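Local coordinates for protein sulfite reductase [ferredoxin] (Mycobacterium tuberculosis, PDB 1ZJ8) that catalyses the six-electron, ferredoxin-dependent reduction of sulfite to sulfide, using a siroheme and a [4Fe-4S] cluster, at residues Y219-S224 / E279-V284; G240-H243 / G247-L250; R454-I459 / Y535-V540. All coordinates share one frame; numbering follows the deposited sequence.

Contact 1. Residues Y219-S224 / E279-V284. With SRM (siroheme), chain E.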
loop_
_atom_site.group_PDB
_atom_site.type_symbol
_atom_site.label_atom_id
_atom_site.label_comp_id
_atom_site.label_asym_id
_atom_site.label_seq_id
_atom_site.Cartn_x
_atom_site.Cartn_y
_atom_site.Cartn_z
ATOM N N TYR A 219 -0.128 -0.357 11.800
ATOM C CA TYR A 219 1.135 -1.102 11.815
ATOM C C TYR A 219 1.298 -1.954 10.556
ATOM O O TYR A 219 0.549 -2.898 10.327
ATOM C CB TYR A 219 1.146 -2.010 13.029
ATOM C CG TYR A 219 2.433 -2.746 13.330
ATOM C CD1 TYR A 219 3.476 -2.106 13.947
ATOM C CD2 TYR A 219 2.561 -4.101 13.070
ATOM C CE1 TYR A 219 4.634 -2.779 14.273
ATOM C CE2 TYR A 219 3.715 -4.787 13.400
ATOM C CZ TYR A 219 4.757 -4.119 14.012
ATOM O OH TYR A 219 5.925 -4.771 14.361
ATOM N N LYS A 220 2.304 -1.618 9.763
ATOM C CA LYS A 220 2.485 -2.167 8.437
ATOM C C LYS A 220 3.710 -3.079 8.382
ATOM O O LYS A 220 4.815 -2.700 8.818
ATOM C CB LYS A 220 2.638 -1.024 7.421
ATOM C CG LYS A 220 1.339 -0.330 7.108
ATOM C CD LYS A 220 1.527 0.914 6.247
ATOM C CE LYS A 220 0.150 1.479 5.862
ATOM N NZ LYS A 220 0.154 2.879 5.342
ATOM N N THR A 221 3.509 -4.247 7.778
ATOM C CA THR A 221 4.517 -5.282 7.750
ATOM C C THR A 221 4.789 -5.776 6.316
ATOM O O THR A 221 3.857 -5.944 5.499
ATOM C CB THR A 221 4.096 -6.443 8.675
ATOM O OG1 THR A 221 4.050 -5.971 10.028
ATOM C CG2 THR A 221 5.062 -7.610 8.590
ATOM N N ALA A 222 6.072 -6.027 6.034
ATOM C CA ALA A 222 6.490 -6.608 4.775
ATOM C C ALA A 222 7.477 -7.780 4.966
ATOM O O ALA A 222 8.479 -7.645 5.669
ATOM C CB ALA A 222 7.100 -5.540 3.936
ATOM N N ILE A 223 7.197 -8.921 4.321
ATOM C CA ILE A 223 8.071 -10.105 4.396
ATOM C C ILE A 223 8.316 -10.753 3.016
ATOM O O ILE A 223 7.362 -11.235 2.404
ATOM C CB ILE A 223 7.470 -11.157 5.343
ATOM C CG1 ILE A 223 7.405 -10.611 6.774
ATOM C CG2 ILE A 223 8.299 -12.438 5.319
ATOM C CD1 ILE A 223 6.675 -11.504 7.721
ATOM N N SER A 224 9.579 -10.801 2.556
ATOM C CA SER A 224 9.898 -11.357 1.228
ATOM C C SER A 224 11.373 -11.757 1.069
ATOM O O SER A 224 12.256 -11.119 1.621
ATOM C CB SER A 224 9.512 -10.347 0.126
ATOM O OG SER A 224 9.934 -10.745 -1.176
ATOM N N GLU A 279 7.818 -15.179 15.727
ATOM C CA GLU A 279 8.201 -14.899 17.118
ATOM C C GLU A 279 8.763 -13.459 17.261
ATOM O O GLU A 279 8.358 -12.654 18.111
ATOM C CB GLU A 279 9.302 -15.901 17.487
ATOM C CG GLU A 279 9.231 -16.537 18.833
ATOM C CD GLU A 279 10.472 -17.417 19.093
ATOM O OE1 GLU A 279 11.621 -16.968 18.820
ATOM O OE2 GLU A 279 10.297 -18.560 19.590
ATOM N N VAL A 280 9.725 -13.166 16.403
ATOM C CA VAL A 280 10.411 -11.897 16.422
ATOM C C VAL A 280 9.437 -10.798 16.020
ATOM O O VAL A 280 9.473 -9.691 16.580
ATOM C CB VAL A 280 11.602 -11.933 15.459
ATOM C CG1 VAL A 280 12.215 -10.545 15.304
ATOM C CG2 VAL A 280 12.638 -12.956 15.935
ATOM N N TRP A 281 8.571 -11.106 15.047
ATOM C CA TRP A 281 7.548 -10.164 14.605
ATOM C C TRP A 281 6.692 -9.770 15.800
ATOM O O TRP A 281 6.415 -8.583 16.012
ATOM C CB TRP A 281 6.685 -10.778 13.506
ATOM C CG TRP A 281 5.617 -9.870 12.995
ATOM C CD1 TRP A 281 5.700 -9.021 11.927
ATOM C CD2 TRP A 281 4.296 -9.713 13.531
ATOM N NE1 TRP A 281 4.513 -8.344 11.766
ATOM C CE2 TRP A 281 3.632 -8.753 12.734
ATOM C CE3 TRP A 281 3.615 -10.277 14.613
ATOM C CZ2 TRP A 281 2.312 -8.363 12.974
ATOM C CZ3 TRP A 281 2.299 -9.887 14.843
ATOM C CH2 TRP A 281 1.663 -8.941 14.023
ATOM N N ALA A 282 6.297 -10.772 16.591
ATOM C CA ALA A 282 5.455 -10.528 17.764
ATOM C C ALA A 282 6.154 -9.589 18.759
ATOM O O ALA A 282 5.545 -8.663 19.290
ATOM C CB ALA A 282 5.075 -11.839 18.422
ATOM N N ALA A 283 7.440 -9.814 18.968
ATOM C CA ALA A 283 8.209 -9.046 19.918
ATOM C C ALA A 283 8.330 -7.577 19.500
ATOM O O ALA A 283 8.232 -6.658 20.331
ATOM C CB ALA A 283 9.572 -9.658 20.066
ATOM N N VAL A 284 8.541 -7.343 18.210
ATOM C CA VAL A 284 8.614 -5.965 17.694
ATOM C C VAL A 284 7.254 -5.271 17.867
ATOM O O VAL A 284 7.172 -4.141 18.382
ATOM C CB VAL A 284 9.028 -5.929 16.202
ATOM C CG1 VAL A 284 8.870 -4.528 15.635
ATOM C CG2 VAL A 284 10.479 -6.427 16.011
HETATM FE FE SRM E . -3.729 4.773 3.263
HETATM C CHA SRM E . -5.792 6.736 5.150
HETATM C CHB SRM E . -5.999 4.780 0.800
HETATM C CHC SRM E . -1.779 2.864 1.489
HETATM C CHD SRM E . -0.984 6.481 4.480
HETATM N NA SRM E . -5.611 5.429 3.101
HETATM C C1A SRM E . -6.343 6.102 4.016
HETATM C C2A SRM E . -7.811 6.122 3.720
HETATM C CMA SRM E . -8.496 5.049 4.508
HETATM C CDA SRM E . -8.419 7.488 3.886
HETATM C CEA SRM E . -9.244 7.790 5.096
HETATM O O3A SRM E . -8.708 7.738 6.207
HETATM O O4A SRM E . -10.445 8.081 4.993
HETATM C C3A SRM E . -7.794 5.798 2.265
HETATM C CAA SRM E . -8.900 4.903 1.816
HETATM C CBA SRM E . -9.988 5.867 1.424
HETATM C CCA SRM E . -10.815 5.313 0.310
HETATM O O1A SRM E . -10.245 4.698 -0.618
HETATM O O2A SRM E . -12.059 5.466 0.356
HETATM C C4A SRM E . -6.411 5.291 2.038
HETATM N NB SRM E . -3.948 3.859 1.536
HETATM C C1B SRM E . -4.933 3.899 0.637
HETATM C C2B SRM E . -4.797 2.930 -0.503
HETATM C CMB SRM E . -6.085 2.284 -0.928
HETATM C CDB SRM E . -4.249 3.688 -1.666
HETATM C CEB SRM E . -4.029 2.956 -2.942
HETATM O O3B SRM E . -4.702 3.184 -3.971
HETATM O O4B SRM E . -3.148 2.097 -2.940
HETATM C C3B SRM E . -3.759 2.001 0.089
HETATM C CAB SRM E . -4.409 0.912 0.901
HETATM C CBB SRM E . -3.544 -0.308 0.998
HETATM C CCB SRM E . -4.116 -1.272 1.996
HETATM O O1B SRM E . -4.725 -2.273 1.627
HETATM O O2B SRM E . -3.963 -1.104 3.202
HETATM C C4B SRM E . -3.115 2.925 1.087
HETATM N NC SRM E . -1.823 4.771 2.945
HETATM C C1C SRM E . -1.152 3.784 2.316
HETATM C C2C SRM E . 0.219 3.994 2.255
HETATM C CDC SRM E . 1.255 3.294 1.441
HETATM C CEC SRM E . 1.912 2.061 1.927
HETATM O O3C SRM E . 1.480 1.482 2.950
HETATM O O4C SRM E . 2.893 1.681 1.271
HETATM C C3C SRM E . 0.400 5.065 3.077
HETATM C CAC SRM E . 1.782 5.591 3.288
HETATM C CBC SRM E . 2.791 4.791 4.085
HETATM C CCC SRM E . 2.516 4.995 5.565
HETATM O O1C SRM E . 1.494 4.490 6.102
HETATM O O2C SRM E . 3.339 5.703 6.201
HETATM C C4C SRM E . -0.827 5.475 3.534
HETATM N ND SRM E . -3.429 6.058 4.797
HETATM C C1D SRM E . -2.281 6.736 4.959
HETATM C C2D SRM E . -2.533 7.877 5.744
HETATM C CAD SRM E . -1.478 8.507 6.636
HETATM C CBD SRM E . -1.385 8.060 8.062
HETATM C CCD SRM E . -0.303 8.518 8.998
HETATM O O1D SRM E . 0.494 7.645 9.409
HETATM O O2D SRM E . -0.204 9.725 9.346
HETATM C C3D SRM E . -3.883 7.855 6.048
HETATM C CDD SRM E . -4.524 8.585 7.196
HETATM C CED SRM E . -4.432 8.110 8.630
HETATM O O3D SRM E . -4.029 6.980 8.906
HETATM O O4D SRM E . -4.758 8.847 9.571
HETATM C C4D SRM E . -4.424 6.724 5.458
#

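Contact 2. Residues G240-H243 / G247-L250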
loop_
_atom_site.group_PDB
_atom_site.type_symbol
_atom_site.label_atom_id
_atom_site.label_comp_id
_atom_site.label_asym_id
_atom_site.label_seq_id
_atom_site.Cartn_x
_atom_site.Cartn_y
_atom_site.Cartn_z
ATOM N N GLY A 240 14.859 -11.165 2.774
ATOM C CA GLY A 240 15.810 -12.272 2.580
ATOM C C GLY A 240 17.281 -11.906 2.450
ATOM O O GLY A 240 17.616 -10.883 1.855
ATOM N N VAL A 241 18.149 -12.745 3.026
ATOM C CA VAL A 241 19.606 -12.678 2.800
ATOM C C VAL A 241 20.334 -13.946 3.232
ATOM O O VAL A 241 19.944 -14.607 4.202
ATOM C CB VAL A 241 20.292 -11.488 3.516
ATOM C CG1 VAL A 241 20.368 -11.712 5.040
ATOM C CG2 VAL A 241 21.691 -11.241 2.908
ATOM N N ASN A 242 21.419 -14.249 2.528
ATOM C CA ASN A 242 22.290 -15.365 2.883
ATOM C C ASN A 242 23.296 -14.981 3.947
ATOM O O ASN A 242 24.219 -14.211 3.670
ATOM C CB ASN A 242 23.043 -15.827 1.644
ATOM C CG ASN A 242 22.132 -15.997 0.470
ATOM O OD1 ASN A 242 21.263 -16.874 0.482
ATOM N ND2 ASN A 242 22.282 -15.131 -0.542
ATOM N N HIS A 243 23.115 -15.486 5.168
ATOM C CA HIS A 243 24.134 -15.296 6.194
ATOM C C HIS A 243 25.276 -16.223 5.767
ATOM O O HIS A 243 25.013 -17.381 5.426
ATOM C CB HIS A 243 23.640 -15.629 7.613
ATOM C CG HIS A 243 24.596 -15.204 8.688
ATOM N ND1 HIS A 243 24.544 -13.961 9.281
ATOM C CD2 HIS A 243 25.661 -15.832 9.235
ATOM C CE1 HIS A 243 25.521 -13.851 10.161
ATOM N NE2 HIS A 243 26.215 -14.971 10.146
ATOM N N GLY A 247 23.352 -19.390 6.409
ATOM C CA GLY A 247 22.546 -19.660 5.218
ATOM C C GLY A 247 21.340 -18.733 5.057
ATOM O O GLY A 247 21.305 -17.638 5.653
ATOM N N PRO A 248 20.328 -19.161 4.257
ATOM C CA PRO A 248 19.245 -18.238 3.923
ATOM C C PRO A 248 18.377 -17.882 5.116
ATOM O O PRO A 248 18.057 -18.738 5.923
ATOM C CB PRO A 248 18.437 -18.998 2.848
ATOM C CG PRO A 248 19.334 -20.123 2.390
ATOM C CD PRO A 248 20.128 -20.474 3.613
ATOM N N GLY A 249 18.017 -16.614 5.231
ATOM C CA GLY A 249 17.184 -16.146 6.339
ATOM C C GLY A 249 16.759 -14.714 6.096
ATOM O O GLY A 249 16.870 -14.220 4.969
ATOM N N LEU A 250 16.303 -14.032 7.140
ATOM C CA LEU A 250 15.690 -12.729 6.943
ATOM C C LEU A 250 16.356 -11.622 7.747
ATOM O O LEU A 250 16.494 -11.727 8.963
ATOM C CB LEU A 250 14.185 -12.812 7.244
ATOM C CG LEU A 250 13.457 -13.686 6.205
ATOM C CD1 LEU A 250 13.433 -15.179 6.584
ATOM C CD2 LEU A 250 12.056 -13.187 5.986
#

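Contact 3. Residues R454-I459 / Y535-V540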
loop_
_atom_site.group_PDB
_atom_site.type_symbol
_atom_site.label_atom_id
_atom_site.label_comp_id
_atom_site.label_asym_id
_atom_site.label_seq_id
_atom_site.Cartn_x
_atom_site.Cartn_y
_atom_site.Cartn_z
ATOM N N ARG A 454 0.589 8.845 -25.918
ATOM C CA ARG A 454 0.593 9.391 -27.291
ATOM C C ARG A 454 1.361 10.715 -27.398
ATOM O O ARG A 454 2.042 10.974 -28.387
ATOM C CB ARG A 454 -0.854 9.574 -27.807
ATOM C CG ARG A 454 -1.704 10.637 -27.074
ATOM C CD ARG A 454 -3.177 10.648 -27.490
ATOM N NE ARG A 454 -3.931 11.485 -26.558
ATOM C CZ ARG A 454 -4.723 11.050 -25.573
ATOM N NH1 ARG A 454 -4.954 9.749 -25.378
ATOM N NH2 ARG A 454 -5.309 11.932 -24.771
ATOM N N ARG A 455 1.274 11.534 -26.361
ATOM C CA ARG A 455 1.938 12.836 -26.356
ATOM C C ARG A 455 3.483 12.770 -26.366
ATOM O O ARG A 455 4.139 13.694 -26.822
ATOM C CB ARG A 455 1.479 13.649 -25.145
ATOM C CG ARG A 455 1.112 15.045 -25.490
ATOM C CD ARG A 455 1.828 16.043 -24.641
ATOM N NE ARG A 455 0.924 16.637 -23.680
ATOM C CZ ARG A 455 0.957 17.911 -23.326
ATOM N NH1 ARG A 455 1.849 18.738 -23.856
ATOM N NH2 ARG A 455 0.078 18.357 -22.451
ATOM N N LEU A 456 4.044 11.682 -25.849
ATOM C CA LEU A 456 5.473 11.506 -25.728
ATOM C C LEU A 456 5.950 10.284 -26.490
ATOM O O LEU A 456 7.045 9.777 -26.234
ATOM C CB LEU A 456 5.862 11.308 -24.255
ATOM C CG LEU A 456 5.723 12.499 -23.314
ATOM C CD1 LEU A 456 5.774 12.035 -21.876
ATOM C CD2 LEU A 456 6.809 13.520 -23.581
ATOM N N GLU A 457 5.154 9.807 -27.432
ATOM C CA GLU A 457 5.579 8.690 -28.279
ATOM C C GLU A 457 6.790 9.135 -29.130
ATOM O O GLU A 457 7.772 8.413 -29.263
ATOM C CB GLU A 457 4.394 8.228 -29.129
ATOM C CG GLU A 457 4.725 7.201 -30.190
ATOM C CD GLU A 457 5.208 7.797 -31.510
ATOM O OE1 GLU A 457 5.052 9.018 -31.751
ATOM O OE2 GLU A 457 5.755 7.015 -32.314
ATOM N N ASP A 458 6.666 10.326 -29.710
ATOM C CA ASP A 458 7.765 11.213 -30.102
ATOM C C ASP A 458 9.155 10.792 -29.618
ATOM O O ASP A 458 10.071 10.586 -30.407
ATOM C CB ASP A 458 7.376 12.564 -29.491
ATOM C CG ASP A 458 8.433 13.623 -29.631
ATOM O OD1 ASP A 458 9.646 13.317 -29.602
ATOM O OD2 ASP A 458 8.023 14.801 -29.735
ATOM N N ILE A 459 9.278 10.666 -28.297
ATOM C CA ILE A 459 10.557 10.546 -27.597
ATOM C C ILE A 459 10.806 9.158 -27.005
ATOM O O ILE A 459 11.913 8.864 -26.551
ATOM C CB ILE A 459 10.603 11.597 -26.431
ATOM C CG1 ILE A 459 11.951 12.307 -26.414
ATOM C CG2 ILE A 459 10.246 10.991 -25.044
ATOM C CD1 ILE A 459 12.102 13.352 -27.516
ATOM N N TYR A 535 3.040 19.623 -17.731
ATOM C CA TYR A 535 4.215 19.676 -16.872
ATOM C C TYR A 535 5.146 18.473 -17.051
ATOM O O TYR A 535 6.352 18.637 -17.220
ATOM C CB TYR A 535 3.794 19.774 -15.406
ATOM C CG TYR A 535 4.958 19.583 -14.484
ATOM C CD1 TYR A 535 5.717 20.661 -14.069
ATOM C CD2 TYR A 535 5.333 18.318 -14.073
ATOM C CE1 TYR A 535 6.799 20.485 -13.255
ATOM C CE2 TYR A 535 6.410 18.129 -13.259
ATOM C CZ TYR A 535 7.139 19.211 -12.847
ATOM O OH TYR A 535 8.227 19.022 -12.019
ATOM N N ILE A 536 4.578 17.271 -16.982
ATOM C CA ILE A 536 5.346 16.039 -17.170
ATOM C C ILE A 536 6.077 16.063 -18.516
ATOM O O ILE A 536 7.260 15.739 -18.594
ATOM C CB ILE A 536 4.449 14.768 -17.170
ATOM C CG1 ILE A 536 3.731 14.562 -15.845
ATOM C CG2 ILE A 536 5.281 13.521 -17.466
ATOM C CD1 ILE A 536 4.644 14.416 -14.719
ATOM N N ASP A 537 5.347 16.425 -19.570
ATOM C CA ASP A 537 5.907 16.542 -20.905
ATOM C C ASP A 537 7.083 17.512 -20.909
ATOM O O ASP A 537 8.175 17.164 -21.367
ATOM C CB ASP A 537 4.825 17.017 -21.877
ATOM C CG ASP A 537 5.353 17.258 -23.296
ATOM O OD1 ASP A 537 5.108 16.414 -24.183
ATOM O OD2 ASP A 537 5.996 18.304 -23.534
ATOM N N ARG A 538 6.853 18.721 -20.389
ATOM C CA ARG A 538 7.888 19.749 -20.314
ATOM C C ARG A 538 9.132 19.170 -19.652
ATOM O O ARG A 538 10.192 19.131 -20.269
ATOM C CB ARG A 538 7.358 20.958 -19.535
ATOM C CG ARG A 538 8.282 22.162 -19.453
ATOM C CD ARG A 538 7.487 23.431 -19.097
ATOM N NE ARG A 538 6.725 23.338 -17.843
ATOM C CZ ARG A 538 5.384 23.339 -17.720
ATOM N NH1 ARG A 538 4.563 23.391 -18.769
ATOM N NH2 ARG A 538 4.846 23.262 -16.504
ATOM N N VAL A 539 8.976 18.673 -18.425
ATOM C CA VAL A 539 10.115 18.266 -17.601
ATOM C C VAL A 539 10.863 17.064 -18.168
ATOM O O VAL A 539 12.090 16.995 -18.109
ATOM C CB VAL A 539 9.686 17.977 -16.131
ATOM C CG1 VAL A 539 9.117 16.565 -15.959
ATOM C CG2 VAL A 539 10.858 18.172 -15.189
ATOM N N VAL A 540 10.118 16.129 -18.735
ATOM C CA VAL A 540 10.705 14.912 -19.272
ATOM C C VAL A 540 11.452 15.240 -20.563
ATOM O O VAL A 540 12.470 14.637 -20.861
ATOM C CB VAL A 540 9.626 13.814 -19.499
ATOM C CG1 VAL A 540 10.181 12.649 -20.307
ATOM C CG2 VAL A 540 9.065 13.315 -18.155
#

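Contact 1. Residues Y219-S224 / E279-V284
Tyr219 opens the contact by sending its ring from strand 219-224 to Trp281 and Val284 of helix 277-291. Strand and helix run nearly antiparallel (158°), their segment axes 11.6 Å apart, and side chains bridge the space between them. CG anti to the backbone N (chi1 -173°) carries the tyrosine ring toward the helix, where its edge faces the indole in an offset edge-to-face stack. The ring centroids, taken to the five-membered ring of Trp281, are 5.9 Å apart, and Tyr219 CE2 lies 3.9 Å from Trp281 CZ2. Val284 CG1 meets the same ring at its edge, 4.4 Å from Tyr219 CZ, while Phe288 packs against it from the next turn of the helix. Lys220, the next residue, points away from the helix and runs extended to the siroheme on the other side of the strand. Its NZ lies close to carboxylates of the siroheme, though its exact position is doubtful. Thr221 returns to the helix side and supplies the one hydrogen bond of the contact: Trp281 NE1 donates to Thr221 OG1 over 3.0 Å. The bond is nearly straight (165°), and the hydroxyl lies close to the indole plane. Thr221 CG2 adds apolar contact, 3.7 Å from Trp281 CD1. Beyond it, Ile223 continues this face toward helix 196-206. The indole N-H is thus satisfied inside a buried, largely apolar layer, and the bond and the tyrosine stack together probably restrict rotation of the indole. Strand 219-224 thereby separates aromatic packing under the helix from a lysine directed at the siroheme's carboxylates.

Contact 2. Residues G240-H243 / G247-L250
Val241 and Gly249 pair across the beta hairpin of strands 236-243 and 249-254 and bond in both directions. Val241 N donates to Gly249 O at 2.8 Å, and Gly249 N returns a more bent bond to Val241 O at 3.0 Å (139°). Two residues on, beside the three-residue turn, His243 and Gly247 form a second antiparallel hydrogen-bonded pair: His243 N reaches Gly247 O at 2.9 Å, from above the carbonyl plane, and Gly247 N reaches His243 O at 2.8 Å. Between these pairs Asn242 faces Pro248 at a non-hydrogen-bonded position, where the tertiary amide nitrogen of Pro248 carries no hydrogen. Both central carbonyls have a second partner. Gly240 CA makes a CA-H...O contact with Gly249 O (3.3 Å). Trp271 NE1 gives a weak hydrogen bond to Val241 O. Gly247 closes the turn with phi 82° and psi -160°, a combination that would jam a CB against the preceding carbonyl oxygen and so calls for glycine. Asn242 and Pro248 share a face and touch Val192, while Val241 and His243 lie on the other and meet Pro333 and Pro331; His243 also stacks on His246. At the inner end Gly240 bonds through its backbone to Ser224 of parallel strand 219-224 and Leu250 to Val272 of strand 266-272, so the hairpin forms the middle of a mixed sheet.

Contact 3. Residues R454-I459 / Y535-V540
Leu456 and Asp537 mark the nearest backbone approach, their CA atoms 7.0 Å apart, where the end of helix 442-455 meets the side of helix 532-545. Leu456 is the first residue to leave helical backbone angles, and after this break the chain resumes as a short, weakly bonded helical turn. The opposing segment, 535-540, is regular helix throughout. Asp537 is the centre of the contact: with CG anti to the backbone N (chi1 176°), its carboxylate projects between the side chains of Arg455 and Leu456. OD1 of Asp537 lies 3.3 Å from Arg455 CD and 3.4 Å from Leu456 CD2, so it rests against aliphatic carbon on both of these neighbours. Arg455 bends at chi2 and chi3 (-127° and -107°), so that the two side chains cross at about a right angle, with Asp537 CB over one guanidinium face. The charged ends do not join: Arg455 NH1 stays 4.0 Å from Asp537 OD1, beyond a salt bridge. Each has stronger partners. Arg455 NH2 forms salt bridges with Asp534, one turn earlier on helix 532-545, and Glu451 of its own helix, while Asp537 OD1 pairs with NE of Arg541. Leu456 completes the interface from its apolar side, reaching Trp421, which Val540 also touches. Tyr535, Ile536 and Val539 pack on strands 486-494 and 500-508, a different side of the helix from Asp537. Acids and arginines on both sides therefore form a network, in which the Arg455-Asp537 attraction is probably secondary; the direct touch is a carboxylate oxygen against side-chain carbon, and the salt bridges Arg455-Asp534 and Asp458-Arg541 link the two sides ionically.

How the contacts relate
Contacts 1 and 2 belong to one mixed sheet, within the first of two nitrite and sulfite reductase 4Fe-4S domains. Their centres are 16 Å apart, and contact 2 is nested in the chain loop that contact 1 closes. Neighbouring strands 219-224 and 236-243 join them directly, and Ile223 packs on Leu250. Contact 3 comes later in the chain, joining helices 442-455 and 532-545 of the second domain, its centre about 42 Å from that of contact 1 and 43 Å from that of contact 2. That later domain also holds the cluster cysteines Cys428, Cys434, Cys474 and Cys478, whereas contact 1, the only one of the three to reach siroheme, approaches it from the earlier domain.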